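Local coordinates for protein gp18 (Listeria monocytogenes EGD-e, PDB 3GS9), which is a prophage tail protein of the endopeptidase tail family, probably a structural component of the phage tail, at residues F109-C114 with D155-D160. Residues are numbered along the deposited sequence; the frame is centred on the assembly and turned at random.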
# COMPACT_ATOMS: atom_id res chain seq x y z
N PHE A 109 15.61 25.89 -15.43
CA PHE A 109 16.86 25.19 -15.73
C PHE A 109 16.74 24.15 -16.84
O PHE A 109 15.71 23.49 -17.00
CB PHE A 109 17.41 24.47 -14.47
CG PHE A 109 17.66 25.37 -13.29
CD1 PHE A 109 18.47 26.53 -13.40
CD2 PHE A 109 17.10 25.08 -12.05
CE1 PHE A 109 18.70 27.37 -12.29
CE2 PHE A 109 17.32 25.93 -10.93
CZ PHE A 109 18.14 27.04 -11.03
N THR A 110 17.86 23.94 -17.52
CA THR A 110 17.99 22.89 -18.48
C THR A 110 18.29 21.58 -17.77
O THR A 110 18.76 21.58 -16.62
CB THR A 110 19.12 23.20 -19.50
OG1 THR A 110 20.35 23.34 -18.80
CG2 THR A 110 18.81 24.49 -20.27
N LEU A 111 18.07 20.46 -18.45
CA LEU A 111 18.48 19.16 -17.92
C LEU A 111 19.95 19.18 -17.54
O LEU A 111 20.33 18.60 -16.53
CB LEU A 111 18.25 18.08 -18.97
CG LEU A 111 18.59 16.64 -18.60
CD1 LEU A 111 17.87 16.19 -17.29
CD2 LEU A 111 18.26 15.74 -19.78
N GLU A 112 20.77 19.80 -18.39
CA GLU A 112 22.22 19.89 -18.13
C GLU A 112 22.50 20.57 -16.79
O GLU A 112 23.28 20.06 -16.02
CB GLU A 112 22.94 20.64 -19.25
CG GLU A 112 24.40 20.94 -18.94
N GLN A 113 21.87 21.71 -16.53
CA GLN A 113 22.03 22.38 -15.25
C GLN A 113 21.60 21.52 -14.04
O GLN A 113 22.25 21.54 -12.97
CB GLN A 113 21.27 23.71 -15.24
CG GLN A 113 21.85 24.80 -16.15
CD GLN A 113 20.96 26.01 -16.18
OE1 GLN A 113 19.81 25.93 -16.61
NE2 GLN A 113 21.48 27.16 -15.71
N CYS A 114 20.50 20.79 -14.20
CA CYS A 114 20.05 19.89 -13.13
C CYS A 114 21.04 18.75 -12.88
O CYS A 114 21.36 18.46 -11.74
CB CYS A 114 18.66 19.32 -13.41
SG CYS A 114 17.38 20.57 -13.37
N ASP A 155 15.42 10.19 -11.44
CA ASP A 155 14.06 9.78 -11.80
C ASP A 155 13.13 10.96 -11.97
O ASP A 155 12.28 10.97 -12.88
CB ASP A 155 13.54 8.78 -10.77
CG ASP A 155 14.20 7.42 -10.90
OD1 ASP A 155 14.85 7.20 -11.90
OD2 ASP A 155 14.03 6.56 -10.02
N GLN A 156 13.28 11.97 -11.13
CA GLN A 156 12.47 13.18 -11.28
C GLN A 156 12.76 13.86 -12.62
O GLN A 156 11.86 14.28 -13.34
CB GLN A 156 12.85 14.19 -10.19
CG GLN A 156 11.95 15.37 -10.25
CD GLN A 156 12.39 16.45 -9.38
OE1 GLN A 156 12.86 16.23 -8.25
NE2 GLN A 156 12.27 17.67 -9.90
N LEU A 157 14.04 14.00 -12.94
CA LEU A 157 14.44 14.61 -14.23
C LEU A 157 13.86 13.85 -15.42
O LEU A 157 13.48 14.47 -16.44
CB LEU A 157 15.97 14.70 -14.33
CG LEU A 157 16.65 15.56 -13.24
CD1 LEU A 157 18.20 15.54 -13.35
CD2 LEU A 157 16.06 17.01 -13.16
N LEU A 158 13.83 12.52 -15.35
CA LEU A 158 13.29 11.72 -16.43
C LEU A 158 11.86 12.18 -16.70
O LEU A 158 11.47 12.41 -17.86
CB LEU A 158 13.31 10.24 -16.09
CG LEU A 158 14.66 9.57 -15.81
CD1 LEU A 158 14.48 8.04 -15.69
CD2 LEU A 158 15.69 9.88 -16.86
N ASP A 159 11.08 12.35 -15.63
CA ASP A 159 9.67 12.77 -15.73
C ASP A 159 9.53 14.26 -16.17
O ASP A 159 8.72 14.61 -17.05
CB ASP A 159 9.00 12.56 -14.34
CG ASP A 159 8.84 11.10 -13.97
OD1 ASP A 159 8.85 10.25 -14.89
OD2 ASP A 159 8.69 10.80 -12.74
N ASP A 160 10.34 15.12 -15.55
CA ASP A 160 10.26 16.55 -15.79
C ASP A 160 10.56 16.84 -17.25
O ASP A 160 9.82 17.60 -17.90
CB ASP A 160 11.27 17.32 -14.93
CG ASP A 160 10.83 17.48 -13.50
OD1 ASP A 160 9.70 17.07 -13.14
OD2 ASP A 160 11.62 18.04 -12.70
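Leu157 carries its CG opposite the carbonyl carbon (chi1 -61°), which sends both methyls across to helix 111-118, while Leu111 CG lies trans to its backbone N (chi1 -179°), which carries CD1 over to Leu157. The two leucines pass each other at a slant: CD1 of Leu111 lies 3.8 Å from CB of Leu157 and 4.0 Å from Leu157 CD1. Both methyls of Leu157 border Cys114 CB, CD1 at 3.8 Å and CD2 at 3.5 Å, the latter closer than carbons usually pack; CD2 of Leu157 is also 3.8 Å from Cys114 SG. Leu157 thus fits against residues one turn apart on the facing helix, and no hydrogen bond joins the two segments; the contact is apolar and buried. It pairs the first turn of helix 111-118 with the later part of helix 150-161; both helices belong to the part of the chain that matches the prophage endopeptidase tail family. Leu115 and Ile118 extend the surface met by Leu157, Phe145 of strand 141-149 also touches it, and Tyr161 packs on both Leu111 and Cys114. The helix start is fixed by a capping box: Gln113 N donates to the N-cap hydroxyl Thr110 OG1 at 3.2 Å, and Thr110 N returns a bond to Gln113 OE1 at 2.9 Å, in the carbonyl plane and on a lone pair. That same OE1 sits at the edge of the Phe109 ring. On the second helix, Gln156 NE2 reaches one turn along to Asp160 OD2 at 2.9 Å, on the syn side but 25° out of the carboxylate plane. Asp160 is buried; OD2 also takes a bond from Gln142, and OD1 forms a salt bridge with Arg249, which probably helps to stabilise its negative charge.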